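PDB 2Q37: OHCU decarboxylase from Arabidopsis thaliana, which catalyses the stereoselective decarboxylation of 2-oxo-4-hydroxy-4-carboxy-5-ureidoimidazoline to (S)-allantoin, the last step of uric acid degradation, through this N-terminal domain of a bifunctional enzyme. Local coordinates for residues S37-Q42 and R59-N64. Residues are numbered along the deposited sequence; the frame is centred on the assembly and turned at random.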
loop_
_atom_site.group_PDB
_atom_site.type_symbol
_atom_site.label_atom_id
_atom_site.label_comp_id
_atom_site.label_asym_id
_atom_site.label_seq_id
_atom_site.Cartn_x
_atom_site.Cartn_y
_atom_site.Cartn_z
ATOM N N SER A 37 0.374 -5.527 14.216
ATOM C CA SER A 37 0.152 -5.087 15.587
ATOM C C SER A 37 -1.286 -4.609 15.739
ATOM O O SER A 37 -1.965 -4.946 16.712
ATOM C CB SER A 37 1.113 -3.951 15.928
ATOM O OG SER A 37 2.464 -4.356 15.759
ATOM N N GLU A 38 -1.741 -3.832 14.757
ATOM C CA GLU A 38 -3.089 -3.279 14.748
ATOM C C GLU A 38 -4.154 -4.373 14.715
ATOM O O GLU A 38 -5.134 -4.318 15.454
ATOM C CB GLU A 38 -3.259 -2.346 13.545
ATOM C CG GLU A 38 -4.538 -1.537 13.579
ATOM C CD GLU A 38 -4.775 -0.898 14.943
ATOM O OE1 GLU A 38 -3.829 -0.283 15.494
ATOM O OE2 GLU A 38 -5.909 -1.013 15.458
ATOM N N PHE A 39 -3.961 -5.367 13.853
ATOM C CA PHE A 39 -4.908 -6.469 13.745
ATOM C C PHE A 39 -4.963 -7.220 15.080
ATOM O O PHE A 39 -6.045 -7.573 15.565
ATOM C CB PHE A 39 -4.496 -7.413 12.602
ATOM C CG PHE A 39 -5.237 -8.718 12.599
ATOM C CD1 PHE A 39 -4.810 -9.780 13.403
ATOM C CD2 PHE A 39 -6.390 -8.879 11.833
ATOM C CE1 PHE A 39 -5.521 -10.985 13.449
ATOM C CE2 PHE A 39 -7.113 -10.082 11.869
ATOM C CZ PHE A 39 -6.674 -11.137 12.681
ATOM N N ALA A 40 -3.793 -7.456 15.670
ATOM C CA ALA A 40 -3.711 -8.151 16.950
ATOM C C ALA A 40 -4.466 -7.332 17.989
ATOM O O ALA A 40 -5.299 -7.861 18.722
ATOM C CB ALA A 40 -2.245 -8.323 17.374
ATOM N N LYS A 41 -4.174 -6.036 18.031
ATOM C CA LYS A 41 -4.812 -5.125 18.967
ATOM C C LYS A 41 -6.341 -5.155 18.862
ATOM O O LYS A 41 -7.041 -5.415 19.843
ATOM C CB LYS A 41 -4.312 -3.700 18.717
ATOM C CG LYS A 41 -4.794 -2.675 19.741
ATOM C CD LYS A 41 -4.343 -1.252 19.393
ATOM C CE LYS A 41 -2.828 -1.154 19.156
ATOM N NZ LYS A 41 -2.004 -1.646 20.298
ATOM N N GLN A 42 -6.855 -4.887 17.666
ATOM C CA GLN A 42 -8.293 -4.862 17.449
ATOM C C GLN A 42 -8.956 -6.187 17.761
ATOM O O GLN A 42 -10.134 -6.240 18.108
ATOM C CB GLN A 42 -8.602 -4.451 16.010
ATOM C CG GLN A 42 -8.287 -2.991 15.723
ATOM C CD GLN A 42 -8.719 -2.561 14.336
ATOM O OE1 GLN A 42 -9.867 -2.768 13.946
ATOM N NE2 GLN A 42 -7.801 -1.953 13.586
ATOM N N ARG A 59 -11.502 -11.434 9.127
ATOM C CA ARG A 59 -11.483 -10.996 7.750
ATOM C C ARG A 59 -11.973 -9.563 7.573
ATOM O O ARG A 59 -11.408 -8.809 6.783
ATOM C CB ARG A 59 -12.335 -11.913 6.892
ATOM C CG ARG A 59 -11.808 -13.312 6.773
ATOM C CD ARG A 59 -12.720 -14.074 5.849
ATOM N NE ARG A 59 -12.316 -15.455 5.636
ATOM C CZ ARG A 59 -13.175 -16.463 5.543
ATOM N NH1 ARG A 59 -14.479 -16.245 5.649
ATOM N NH2 ARG A 59 -12.737 -17.684 5.333
ATOM N N ASP A 60 -13.021 -9.175 8.298
ATOM C CA ASP A 60 -13.540 -7.825 8.135
ATOM C C ASP A 60 -12.549 -6.798 8.652
ATOM O O ASP A 60 -12.343 -5.756 8.029
ATOM C CB ASP A 60 -14.891 -7.659 8.835
ATOM C CG ASP A 60 -15.595 -6.366 8.435
ATOM O OD1 ASP A 60 -16.254 -6.359 7.362
ATOM O OD2 ASP A 60 -15.473 -5.353 9.175
ATOM N N ILE A 61 -11.930 -7.087 9.784
ATOM C CA ILE A 61 -10.951 -6.173 10.331
ATOM C C ILE A 61 -9.750 -6.072 9.373
ATOM O O ILE A 61 -9.261 -4.978 9.069
ATOM C CB ILE A 61 -10.467 -6.667 11.690
ATOM C CG1 ILE A 61 -11.606 -6.557 12.699
ATOM C CG2 ILE A 61 -9.230 -5.880 12.135
ATOM C CD1 ILE A 61 -11.283 -7.172 14.057
ATOM N N TRP A 62 -9.298 -7.218 8.886
ATOM C CA TRP A 62 -8.151 -7.271 7.997
ATOM C C TRP A 62 -8.384 -6.550 6.670
ATOM O O TRP A 62 -7.548 -5.760 6.234
ATOM C CB TRP A 62 -7.767 -8.735 7.748
ATOM C CG TRP A 62 -6.645 -8.907 6.804
ATOM C CD1 TRP A 62 -6.723 -9.343 5.511
ATOM C CD2 TRP A 62 -5.268 -8.605 7.047
ATOM N NE1 TRP A 62 -5.478 -9.325 4.935
ATOM C CE2 TRP A 62 -4.566 -8.875 5.854
ATOM C CE3 TRP A 62 -4.560 -8.131 8.157
ATOM C CZ2 TRP A 62 -3.183 -8.685 5.735
ATOM C CZ3 TRP A 62 -3.184 -7.946 8.047
ATOM C CH2 TRP A 62 -2.508 -8.222 6.839
ATOM N N PHE A 63 -9.523 -6.813 6.044
ATOM C CA PHE A 63 -9.855 -6.198 4.767
ATOM C C PHE A 63 -10.468 -4.791 4.821
ATOM O O PHE A 63 -10.404 -4.061 3.835
ATOM C CB PHE A 63 -10.786 -7.114 3.969
ATOM C CG PHE A 63 -10.109 -8.329 3.418
ATOM C CD1 PHE A 63 -9.063 -8.203 2.509
ATOM C CD2 PHE A 63 -10.503 -9.611 3.825
ATOM C CE1 PHE A 63 -8.410 -9.337 2.009
ATOM C CE2 PHE A 63 -9.858 -10.755 3.336
ATOM C CZ PHE A 63 -8.807 -10.621 2.425
ATOM N N ASN A 64 -11.048 -4.395 5.947
ATOM C CA ASN A 64 -11.661 -3.075 5.993
ATOM C C ASN A 64 -11.237 -2.143 7.126
ATOM O O ASN A 64 -11.625 -0.974 7.126
ATOM C CB ASN A 64 -13.181 -3.215 6.026
ATOM C CG ASN A 64 -13.692 -4.224 5.032
ATOM O OD1 ASN A 64 -13.394 -4.146 3.844
ATOM N ND2 ASN A 64 -14.468 -5.182 5.511
#
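The ring of Phe39 meets two neighbouring side chains of the facing helix: its CD2 lies 4.1 Å from Ile61 CG2 and 4.2 Å from Trp62 CE3. With CG anti to the backbone N (chi1 168°), the phenyl group brings this ring carbon beside both partners, whose side chains it crosses at about a right angle; the approach of CD2 to CE3 is oblique. Ile61 suits the middle of the contact because its CB bond is directed at the other helix and its branch methyl does the touching. That methyl, CG2, sits between Phe39 CD2 and the amide of Gln42, whose side chain slides past it in the opposite direction and brings OE1 to 3.7 Å from it. The amide's other end is tied within its own helix, where Gln42 NE2 donates to the anti lone pair of Glu38 OE2 (2.8 Å), a bond tilted 20° from the amide plane. A leucine in place of Gln42 would probably leave Glu38 without this donor and the end of the side chain beside Ile61 freer to turn. The axes of 37-42, within the region required for BRI1 binding, and 59-64 run roughly antiparallel (144°), 10.2 Å apart at closest approach. Trp62 carries the contact inward: its NE1 bonds to Ala163 O of helix 155-178, its ring stacks with Trp71, and its side chain is about 8 Å from that of His78, the proton donor. Phe39 and Trp62 are buried, Ile61 and Gln42 partly exposed, and cohesion between these segments rests mainly on hydrophobic and dispersion forces within the all-helical decarboxylase domain.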